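Local coordinates for protein putative glycyl-glycine endopeptidase lytM (Ruminococcus gnavus, PDB 3NYY) that probably acts as a metalloendopeptidase of the M23 family that may cleave glycyl-glycine bonds in bacterial cell-wall peptides, at residues V91-P97 with Y140-T146; A171-H177 with H216-Y222. All coordinates share one frame; numbering follows the deposited sequence.

Contact 1: V91-P97 with Y140-T146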
ATOM      1  N   VAL A  91      21.855  -2.496  -4.872  1.00 11.63           N
ATOM      2  CA  VAL A  91      20.807  -1.561  -5.262  1.00 11.24           C
ATOM      3  C   VAL A  91      21.383  -0.176  -5.394  1.00 11.45           C
ATOM      4  O   VAL A  91      21.770   0.459  -4.386  1.00 13.71           O
ATOM      5  CB  VAL A  91      19.649  -1.604  -4.249  1.00  9.39           C
ATOM      6  CG1 VAL A  91      18.594  -0.508  -4.512  1.00 11.35           C
ATOM      7  CG2 VAL A  91      18.976  -3.056  -4.326  1.00 11.33           C
ATOM      8  N   LYS A  92      21.396   0.303  -6.631  1.00 10.24           N
ATOM      9  CA  LYS A  92      21.828   1.670  -6.981  1.00 11.49           C
ATOM     10  C   LYS A  92      20.634   2.613  -7.196  1.00 11.24           C
ATOM     11  O   LYS A  92      20.715   3.782  -6.859  1.00 10.97           O
ATOM     12  CB  LYS A  92      22.645   1.614  -8.298  1.00 11.68           C
ATOM     13  CG  LYS A  92      23.183   2.954  -8.737  1.00 13.69           C
ATOM     14  CD  LYS A  92      24.208   2.875  -9.865  1.00 16.02           C
ATOM     15  CE  LYS A  92      24.706   4.289 -10.157  1.00 19.64           C
ATOM     16  NZ  LYS A  92      25.474   4.276 -11.444  1.00 17.89           N
ATOM     17  N   TYR A  93      19.516   2.083  -7.698  1.00 10.63           N
ATOM     18  CA  TYR A  93      18.344   2.883  -8.024  1.00 10.51           C
ATOM     19  C   TYR A  93      17.023   2.230  -7.587  1.00 10.32           C
ATOM     20  O   TYR A  93      16.900   0.997  -7.545  1.00 11.39           O
ATOM     21  CB  TYR A  93      18.277   3.102  -9.530  1.00 12.21           C
ATOM     22  CG  TYR A  93      19.317   3.974 -10.133  1.00 11.89           C
ATOM     23  CD1 TYR A  93      19.366   5.335  -9.835  1.00 14.04           C
ATOM     24  CD2 TYR A  93      20.228   3.465 -11.069  1.00 14.49           C
ATOM     25  CE1 TYR A  93      20.306   6.155 -10.419  1.00 14.49           C
ATOM     26  CE2 TYR A  93      21.150   4.278 -11.672  1.00 15.23           C
ATOM     27  CZ  TYR A  93      21.202   5.620 -11.344  1.00 13.84           C
ATOM     28  OH  TYR A  93      22.109   6.481 -11.968  1.00 16.12           O
ATOM     29  N   PHE A  94      16.072   3.090  -7.229  1.00 11.11           N
ATOM     30  CA  PHE A  94      14.666   2.718  -7.131  1.00 11.10           C
ATOM     31  C   PHE A  94      14.236   2.251  -8.549  1.00 13.39           C
ATOM     32  O   PHE A  94      14.790   2.707  -9.547  1.00 12.03           O
ATOM     33  CB  PHE A  94      13.903   3.981  -6.729  1.00 13.08           C
ATOM     34  CG  PHE A  94      12.491   3.725  -6.266  1.00 11.97           C
ATOM     35  CD1 PHE A  94      12.246   3.200  -5.008  1.00 13.49           C
ATOM     36  CD2 PHE A  94      11.414   4.068  -7.074  1.00 12.93           C
ATOM     37  CE1 PHE A  94      10.975   2.958  -4.589  1.00 14.01           C
ATOM     38  CE2 PHE A  94      10.098   3.833  -6.659  1.00 13.97           C
ATOM     39  CZ  PHE A  94       9.887   3.258  -5.433  1.00 13.07           C
ATOM     40  N   PRO A  95      13.257   1.330  -8.668  1.00 10.54           N
ATOM     41  CA  PRO A  95      12.908   0.796  -9.982  1.00 11.02           C
ATOM     42  C   PRO A  95      12.084   1.706 -10.905  1.00 13.61           C
ATOM     43  O   PRO A  95      11.957   1.397 -12.089  1.00 13.43           O
ATOM     44  CB  PRO A  95      12.114  -0.454  -9.621  1.00 10.82           C
ATOM     45  CG  PRO A  95      11.506  -0.127  -8.302  1.00 10.30           C
ATOM     46  CD  PRO A  95      12.601   0.590  -7.592  1.00 10.19           C
ATOM     47  N   ILE A  96      11.540   2.792 -10.366  1.00 12.39           N
ATOM     48  CA  ILE A  96      10.724   3.711 -11.171  1.00 11.10           C
ATOM     49  C   ILE A  96      11.465   5.042 -11.291  1.00 12.25           C
ATOM     50  O   ILE A  96      11.786   5.665 -10.272  1.00 14.09           O
ATOM     51  CB  ILE A  96       9.355   3.971 -10.592  1.00 11.65           C
ATOM     52  CG1 ILE A  96       8.645   2.673 -10.195  1.00 12.35           C
ATOM     53  CG2 ILE A  96       8.478   4.738 -11.649  1.00 13.55           C
ATOM     54  CD1 ILE A  96       8.560   1.592 -11.280  1.00 14.86           C
ATOM     55  N   PRO A  97      11.756   5.471 -12.530  1.00 13.58           N
ATOM     56  CA  PRO A  97      12.421   6.751 -12.710  1.00 14.86           C
ATOM     57  C   PRO A  97      11.576   7.927 -12.302  1.00 16.87           C
ATOM     58  O   PRO A  97      10.338   7.805 -12.210  1.00 15.61           O
ATOM     59  CB  PRO A  97      12.685   6.814 -14.233  1.00 15.55           C
ATOM     60  CG  PRO A  97      12.648   5.454 -14.708  1.00 19.37           C
ATOM     61  CD  PRO A  97      11.617   4.758 -13.812  1.00 16.63           C
ATOM     62  N   TYR A 140       4.744   4.414 -17.153  1.00 14.46           N
ATOM     63  CA  TYR A 140       5.868   4.433 -16.225  1.00 12.75           C
ATOM     64  C   TYR A 140       6.959   3.478 -16.686  1.00 13.12           C
ATOM     65  O   TYR A 140       6.730   2.269 -16.795  1.00 13.51           O
ATOM     66  CB  TYR A 140       5.448   4.002 -14.809  1.00 11.78           C
ATOM     67  CG  TYR A 140       4.569   4.932 -14.053  1.00 14.49           C
ATOM     68  CD1 TYR A 140       3.187   4.895 -14.241  1.00 17.74           C
ATOM     69  CD2 TYR A 140       5.116   5.850 -13.180  1.00 14.73           C
ATOM     70  CE1 TYR A 140       2.359   5.754 -13.536  1.00 19.87           C
ATOM     71  CE2 TYR A 140       4.293   6.722 -12.469  1.00 13.27           C
ATOM     72  CZ  TYR A 140       2.937   6.660 -12.655  1.00 15.73           C
ATOM     73  OH  TYR A 140       2.154   7.551 -11.913  1.00 19.18           O
ATOM     74  N   PRO A 141       8.179   3.985 -16.958  1.00 11.74           N
ATOM     75  CA  PRO A 141       9.268   3.036 -17.191  1.00 12.44           C
ATOM     76  C   PRO A 141       9.634   2.272 -15.922  1.00 12.52           C
ATOM     77  O   PRO A 141       9.374   2.757 -14.808  1.00 12.64           O
ATOM     78  CB  PRO A 141      10.446   3.914 -17.625  1.00 11.97           C
ATOM     79  CG  PRO A 141       9.902   5.323 -17.698  1.00 14.74           C
ATOM     80  CD  PRO A 141       8.644   5.378 -16.968  1.00 11.78           C
ATOM     81  N   VAL A 142      10.201   1.089 -16.116  1.00 12.50           N
ATOM     82  CA  VAL A 142      10.748   0.243 -15.055  1.00 11.01           C
ATOM     83  C   VAL A 142      12.205   0.022 -15.420  1.00 12.55           C
ATOM     84  O   VAL A 142      12.519  -0.424 -16.522  1.00 12.62           O
ATOM     85  CB  VAL A 142       9.963  -1.067 -14.931  1.00 11.02           C
ATOM     86  CG1 VAL A 142      10.653  -1.992 -13.939  1.00  9.39           C
ATOM     87  CG2 VAL A 142       8.473  -0.763 -14.503  1.00 11.12           C
ATOM     88  N   VAL A 143      13.099   0.398 -14.493  1.00 12.71           N
ATOM     89  CA  VAL A 143      14.521   0.262 -14.664  1.00 10.72           C
ATOM     90  C   VAL A 143      15.093  -0.698 -13.644  1.00 12.41           C
ATOM     91  O   VAL A 143      14.522  -0.941 -12.570  1.00 10.57           O
ATOM     92  CB  VAL A 143      15.242   1.610 -14.562  1.00 12.63           C
ATOM     93  CG1 VAL A 143      14.716   2.565 -15.620  1.00 13.26           C
ATOM     94  CG2 VAL A 143      15.155   2.203 -13.147  1.00 11.61           C
ATOM     95  N   SER A 144      16.229  -1.277 -13.984  1.00 12.80           N
ATOM     96  CA  SER A 144      16.867  -2.275 -13.141  1.00 11.97           C
ATOM     97  C   SER A 144      17.455  -1.589 -11.919  1.00 11.08           C
ATOM     98  O   SER A 144      18.208  -0.630 -12.034  1.00 12.12           O
ATOM     99  CB  SER A 144      18.009  -2.967 -13.873  1.00 13.15           C
ATOM    100  OG  SER A 144      18.522  -4.087 -13.118  1.00 13.13           O
HETATM  101  N   MSE A 145      17.154  -2.119 -10.760  1.00 11.43           N
HETATM  102  CA  MSE A 145      17.684  -1.555  -9.516  1.00 11.65           C
HETATM  103  C   MSE A 145      19.178  -1.797  -9.386  1.00 11.89           C
HETATM  104  O   MSE A 145      19.854  -1.072  -8.668  1.00 11.52           O
HETATM  105  CB  MSE A 145      16.938  -2.160  -8.328  1.00 10.99           C
HETATM  106  CG  MSE A 145      15.451  -1.739  -8.265  1.00  9.99           C
HETATM  107 SE   MSE A 145      14.462  -2.703  -6.899  0.75  8.36          SE
HETATM  108  CE  MSE A 145      15.134  -1.801  -5.379  1.00 16.12           C
ATOM    109  N   THR A 146      19.650  -2.862 -10.028  1.00 11.30           N
ATOM    110  CA  THR A 146      21.011  -3.394  -9.876  1.00 12.18           C
ATOM    111  C   THR A 146      21.668  -3.659 -11.223  1.00 12.18           C
ATOM    112  O   THR A 146      21.002  -3.766 -12.251  1.00 13.01           O
ATOM    113  CB  THR A 146      20.968  -4.770  -9.136  1.00 11.21           C
ATOM    114  OG1 THR A 146      20.385  -5.764 -10.000  1.00 10.87           O
ATOM    115  CG2 THR A 146      20.127  -4.670  -7.805  1.00 10.75           C
TER
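Residues Val-91 to Pro-97, an irregular loop between helix 77-88 and strand 98-99, run antiparallel along strand 141-143 and the turn after it, with Pro-95 beside Val-143 and Val-91 beside Thr-146. The pairing is sparse. Val-143 N gives a nearly straight bond (173°) to Pro-95 O at 2.8 Å, while at the other end Met-145 O takes Lys-92 N at 2.9 Å, almost in line with the carbonyl, and a weak second donor, Tyr-93 N, at 3.3 Å. Met-145, present as selenomethionine, buries more of its surface in the contact than any other residue. Its CG approaches Tyr-93 O and lies 3.7 Å from Pro-95 CD, and a bend at chi3 (75°) swings CE back alongside Val-91 CG1 at 3.8 Å. At the strand end Pro-97 CG meets Val-143 CG1 at 3.7 Å, and its ring crosses that of Pro-141. Ile-96 divides its branches: CG2 comes obliquely to the ring of Tyr-140, 3.9 Å from CD2, while CD1 touches Val-142 CG2. Leu-238 of helix 235-240 touches both Pro-95 and Met-145, and Leu-217 of strand 216-225 lies against Pro-95, Ile-96 and Val-142. Pro-141 O is buried facing Pro-97 CD at 3.2 Å and finds no hydrogen-bond partner, consistent with Pro-97 N carrying no hydrogen. With three prolines along the interface, ladder bonding is interrupted, and cohesion probably rests largely on apolar packing, with the few backbone bonds setting the alignment of the loop along strand 141-143.

Contact 2: A171-H177 with H216-Y222; sequences AYFYYAH and HLHLGIY
Tyr-172 to Ala-176 pair antiparallel with His-218 to Tyr-222 in a buried ladder of the large curled sheet of the peptidase domain. Backbone bonds join Tyr-172 with Tyr-222 and Tyr-174 with Gly-220 in both directions; the bond from His-218 N to Ala-176 O is weak. On one face Leu-219 CD1 sits over the Tyr-175 ring, 4.0 Å from its centroid, and Ile-221 CD1 touches Phe-173 CE2. On the other, the edge of Tyr-222 turns toward the face of Tyr-174, planes at 90°, and Gly-220 leaves room for both rings. His-216, Leu-217 and His-218 match the HxH motif of M23 peptidases, whose second histidine binds zinc in relatives; His-218 ND1 is hydrogen-bonded to Asp-129 OD1. His-177, with chi1 -51° holding CG anti to its carbonyl carbon, lays CD2 3.4 Å from His-216 NE2 and 3.5 Å from His-218 CB. One water, in the plane of the His-216 ring and 2.7 Å from His-216 NE2, accepts a weak bond from His-177 NE2. Replacing His-177 by alanine would probably open a gap beside His-216 NE2 and His-218 CB and leave Ser-202 O without its bond from His-177 ND1. Pro-214 O holds His-216 ND1, and Phe-115 of the second subunit meets that ring edge-to-face.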
ATOM      1  N   ALA A 171      21.492 -12.071  -5.494  1.00 12.76           N
ATOM      2  CA  ALA A 171      20.042 -12.015  -5.407  1.00 11.96           C
ATOM      3  C   ALA A 171      19.389 -11.965  -6.783  1.00 11.62           C
ATOM      4  O   ALA A 171      19.979 -11.529  -7.762  1.00 13.57           O
ATOM      5  CB  ALA A 171      19.577 -10.806  -4.571  1.00 11.46           C
ATOM      6  N   TYR A 172      18.157 -12.464  -6.831  1.00 11.48           N
ATOM      7  CA  TYR A 172      17.335 -12.440  -8.040  1.00 11.13           C
ATOM      8  C   TYR A 172      16.270 -11.363  -7.822  1.00 10.68           C
ATOM      9  O   TYR A 172      15.456 -11.464  -6.904  1.00 11.85           O
ATOM     10  CB  TYR A 172      16.694 -13.802  -8.222  1.00 13.00           C
ATOM     11  CG  TYR A 172      15.793 -13.930  -9.424  1.00 12.09           C
ATOM     12  CD1 TYR A 172      14.464 -13.666  -9.308  1.00 14.70           C
ATOM     13  CD2 TYR A 172      16.242 -14.450 -10.619  1.00 19.69           C
ATOM     14  CE1 TYR A 172      13.594 -13.796 -10.388  1.00 17.91           C
ATOM     15  CE2 TYR A 172      15.366 -14.603 -11.700  1.00 20.32           C
ATOM     16  CZ  TYR A 172      14.052 -14.298 -11.560  1.00 15.19           C
ATOM     17  OH  TYR A 172      13.151 -14.458 -12.610  1.00 17.45           O
ATOM     18  N   PHE A 173      16.281 -10.344  -8.682  1.00 10.04           N
ATOM     19  CA  PHE A 173      15.295  -9.271  -8.655  1.00  9.47           C
ATOM     20  C   PHE A 173      14.232  -9.553  -9.697  1.00  9.60           C
ATOM     21  O   PHE A 173      14.539  -9.721 -10.874  1.00 11.13           O
ATOM     22  CB  PHE A 173      16.003  -7.932  -8.909  1.00  9.51           C
ATOM     23  CG  PHE A 173      16.787  -7.452  -7.721  1.00 10.39           C
ATOM     24  CD1 PHE A 173      17.998  -8.023  -7.351  1.00 13.38           C
ATOM     25  CD2 PHE A 173      16.267  -6.432  -6.940  1.00  9.48           C
ATOM     26  CE1 PHE A 173      18.660  -7.576  -6.185  1.00 14.22           C
ATOM     27  CE2 PHE A 173      16.912  -5.973  -5.830  1.00 13.70           C
ATOM     28  CZ  PHE A 173      18.116  -6.549  -5.432  1.00 11.68           C
ATOM     29  N   TYR A 174      12.972  -9.590  -9.254  1.00 10.40           N
ATOM     30  CA  TYR A 174      11.847 -10.021 -10.042  1.00 10.18           C
ATOM     31  C   TYR A 174      10.923  -8.873 -10.307  1.00 11.74           C
ATOM     32  O   TYR A 174      10.488  -8.246  -9.358  1.00 10.98           O
ATOM     33  CB  TYR A 174      11.131 -11.120  -9.235  1.00 12.99           C
ATOM     34  CG  TYR A 174       9.840 -11.678  -9.799  1.00  9.25           C
ATOM     35  CD1 TYR A 174       9.834 -12.430 -10.970  1.00 12.81           C
ATOM     36  CD2 TYR A 174       8.630 -11.486  -9.152  1.00 12.33           C
ATOM     37  CE1 TYR A 174       8.633 -12.956 -11.445  1.00 12.45           C
ATOM     38  CE2 TYR A 174       7.465 -12.034  -9.626  1.00 11.87           C
ATOM     39  CZ  TYR A 174       7.471 -12.775 -10.772  1.00 13.10           C
ATOM     40  OH  TYR A 174       6.288 -13.313 -11.280  1.00 14.64           O
ATOM     41  N   TYR A 175      10.639  -8.606 -11.588  1.00 10.19           N
ATOM     42  CA  TYR A 175       9.825  -7.452 -12.007  1.00 10.34           C
ATOM     43  C   TYR A 175       8.663  -8.008 -12.805  1.00  9.73           C
ATOM     44  O   TYR A 175       8.863  -8.619 -13.864  1.00 10.14           O
ATOM     45  CB  TYR A 175      10.632  -6.488 -12.864  1.00 10.83           C
ATOM     46  CG  TYR A 175      11.900  -5.962 -12.220  1.00  9.24           C
ATOM     47  CD1 TYR A 175      13.066  -6.739 -12.204  1.00 12.03           C
ATOM     48  CD2 TYR A 175      11.967  -4.663 -11.721  1.00  9.03           C
ATOM     49  CE1 TYR A 175      14.254  -6.276 -11.641  1.00  7.74           C
ATOM     50  CE2 TYR A 175      13.137  -4.183 -11.169  1.00 12.07           C
ATOM     51  CZ  TYR A 175      14.287  -4.987 -11.108  1.00  8.27           C
ATOM     52  OH  TYR A 175      15.439  -4.471 -10.487  1.00  9.97           O
ATOM     53  N   ALA A 176       7.439  -7.793 -12.328  1.00  9.70           N
ATOM     54  CA  ALA A 176       6.246  -8.432 -12.891  1.00  9.93           C
ATOM     55  C   ALA A 176       5.103  -7.466 -13.249  1.00 10.07           C
ATOM     56  O   ALA A 176       5.077  -6.290 -12.848  1.00 11.00           O
ATOM     57  CB  ALA A 176       5.731  -9.537 -11.936  1.00 11.84           C
ATOM     58  N   HIS A 177       4.218  -7.992 -14.105  1.00 10.68           N
ATOM     59  CA  HIS A 177       3.008  -7.332 -14.642  1.00 11.98           C
ATOM     60  C   HIS A 177       3.295  -6.244 -15.661  1.00 11.14           C
ATOM     61  O   HIS A 177       2.406  -5.405 -15.923  1.00 11.90           O
ATOM     62  CB  HIS A 177       2.100  -6.822 -13.519  1.00 12.78           C
ATOM     63  CG  HIS A 177       1.798  -7.860 -12.496  1.00 13.79           C
ATOM     64  ND1 HIS A 177       1.174  -9.044 -12.817  1.00 15.13           N
ATOM     65  CD2 HIS A 177       2.114  -7.945 -11.182  1.00 15.61           C
ATOM     66  CE1 HIS A 177       1.097  -9.808 -11.734  1.00 17.84           C
ATOM     67  NE2 HIS A 177       1.666  -9.168 -10.733  1.00 15.16           N
ATOM     68  N   HIS A 216       0.521  -1.559 -11.841  1.00 12.70           N
ATOM     69  CA  HIS A 216       1.507  -1.550 -10.801  1.00 11.53           C
ATOM     70  C   HIS A 216       2.681  -2.400 -11.203  1.00 11.73           C
ATOM     71  O   HIS A 216       2.576  -3.295 -12.071  1.00 13.30           O
ATOM     72  CB  HIS A 216       0.921  -2.108  -9.488  1.00 11.73           C
ATOM     73  CG  HIS A 216       0.663  -3.578  -9.478  1.00 12.67           C
ATOM     74  ND1 HIS A 216      -0.328  -4.197 -10.219  1.00 15.30           N
ATOM     75  CD2 HIS A 216       1.278  -4.561  -8.772  1.00 13.92           C
ATOM     76  CE1 HIS A 216      -0.273  -5.507  -9.996  1.00 17.04           C
ATOM     77  NE2 HIS A 216       0.672  -5.751  -9.101  1.00 15.05           N
ATOM     78  N   LEU A 217       3.815  -2.102 -10.573  1.00 10.87           N
ATOM     79  CA  LEU A 217       4.982  -2.992 -10.671  1.00  9.92           C
ATOM     80  C   LEU A 217       4.992  -3.890  -9.453  1.00 12.29           C
ATOM     81  O   LEU A 217       5.004  -3.401  -8.318  1.00 12.15           O
ATOM     82  CB  LEU A 217       6.299  -2.216 -10.629  1.00 11.21           C
ATOM     83  CG  LEU A 217       7.553  -3.082 -10.560  1.00 11.33           C
ATOM     84  CD1 LEU A 217       7.763  -4.035 -11.820  1.00 10.04           C
ATOM     85  CD2 LEU A 217       8.804  -2.177 -10.347  1.00 11.92           C
ATOM     86  N   HIS A 218       4.969  -5.209  -9.657  1.00 10.43           N
ATOM     87  CA  HIS A 218       5.249  -6.106  -8.540  1.00 11.43           C
ATOM     88  C   HIS A 218       6.751  -6.375  -8.534  1.00 11.79           C
ATOM     89  O   HIS A 218       7.300  -6.863  -9.542  1.00 11.49           O
ATOM     90  CB  HIS A 218       4.460  -7.418  -8.625  1.00 11.07           C
ATOM     91  CG  HIS A 218       4.878  -8.403  -7.594  1.00 11.53           C
ATOM     92  ND1 HIS A 218       4.334  -8.406  -6.325  1.00 15.32           N
ATOM     93  CD2 HIS A 218       5.839  -9.362  -7.609  1.00 13.54           C
ATOM     94  CE1 HIS A 218       4.940  -9.348  -5.605  1.00 15.53           C
ATOM     95  NE2 HIS A 218       5.833  -9.964  -6.365  1.00 14.10           N
ATOM     96  N   LEU A 219       7.393  -6.083  -7.401  1.00 10.23           N
ATOM     97  CA  LEU A 219       8.841  -6.331  -7.206  1.00 10.47           C
ATOM     98  C   LEU A 219       9.003  -7.435  -6.191  1.00 12.20           C
ATOM     99  O   LEU A 219       8.432  -7.388  -5.091  1.00 12.47           O
ATOM    100  CB  LEU A 219       9.563  -5.079  -6.735  1.00 10.76           C
ATOM    101  CG  LEU A 219      11.067  -5.361  -6.436  1.00 17.41           C
ATOM    102  CD1 LEU A 219      11.770  -5.424  -7.881  1.00 16.72           C
ATOM    103  CD2 LEU A 219      11.647  -4.360  -5.476  1.00 20.60           C
ATOM    104  N   GLY A 220       9.806  -8.434  -6.554  1.00 10.48           N
ATOM    105  CA  GLY A 220      10.215  -9.477  -5.642  1.00  9.56           C
ATOM    106  C   GLY A 220      11.726  -9.556  -5.585  1.00 10.82           C
ATOM    107  O   GLY A 220      12.415  -9.184  -6.513  1.00 10.52           O
ATOM    108  N   ILE A 221      12.231  -9.997  -4.445  1.00 10.28           N
ATOM    109  CA  ILE A 221      13.682 -10.300  -4.292  1.00  9.31           C
ATOM    110  C   ILE A 221      13.751 -11.701  -3.735  1.00  9.29           C
ATOM    111  O   ILE A 221      13.137 -11.990  -2.684  1.00 11.80           O
ATOM    112  CB  ILE A 221      14.374  -9.315  -3.346  1.00  9.44           C
ATOM    113  CG1 ILE A 221      14.231  -7.901  -3.868  1.00  8.36           C
ATOM    114  CG2 ILE A 221      15.904  -9.671  -3.210  1.00  8.41           C
ATOM    115  CD1 ILE A 221      14.747  -6.762  -2.965  1.00  9.85           C
ATOM    116  N   TYR A 222      14.574 -12.518  -4.380  1.00 10.48           N
ATOM    117  CA  TYR A 222      14.702 -13.920  -4.000  1.00 11.80           C
ATOM    118  C   TYR A 222      16.157 -14.303  -3.768  1.00 12.41           C
ATOM    119  O   TYR A 222      17.054 -13.965  -4.573  1.00 11.99           O
ATOM    120  CB  TYR A 222      14.138 -14.865  -5.085  1.00 11.24           C
ATOM    121  CG  TYR A 222      12.652 -14.745  -5.299  1.00 10.38           C
ATOM    122  CD1 TYR A 222      12.126 -13.669  -6.005  1.00  9.81           C
ATOM    123  CD2 TYR A 222      11.769 -15.678  -4.769  1.00 10.80           C
ATOM    124  CE1 TYR A 222      10.762 -13.553  -6.216  1.00 10.21           C
ATOM    125  CE2 TYR A 222      10.390 -15.562  -4.974  1.00 11.71           C
ATOM    126  CZ  TYR A 222       9.905 -14.502  -5.701  1.00 12.74           C
ATOM    127  OH  TYR A 222       8.512 -14.388  -5.877  1.00 13.04           O
TER
HETATM  128  O   HOH W   1       4.426  -3.666 -14.102  1.00 11.48           O
HETATM  129  O   HOH W   2       0.841  -8.138  -7.777  1.00 21.65           O

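Overall arrangement
Contact 1 closes before contact 2 opens along the chain, and their centres lie about 11 Å apart. They touch: Met-145 N probably donates a hydrogen bond to Tyr-175 OH at 2.9 Å, Met-145 SE packs on Leu-219 CD2, and Thr-146 CG2 meets Phe-173 CZ. The face of contact 2 that carries Phe-173, Tyr-175 and Leu-219 is thus covered by both segments of contact 1, Val-91, Pro-95 and Ile-96 of the loop as well as Val-142, Met-145 and Thr-146. Strand 141-143 belongs to a small three-stranded sheet, whereas 172-178 and 216-225 are neighbours in the large curled sheet. Contact 1 therefore packs against one face of that sheet; the opposite face bears His-218 and the putative metallopeptidase site.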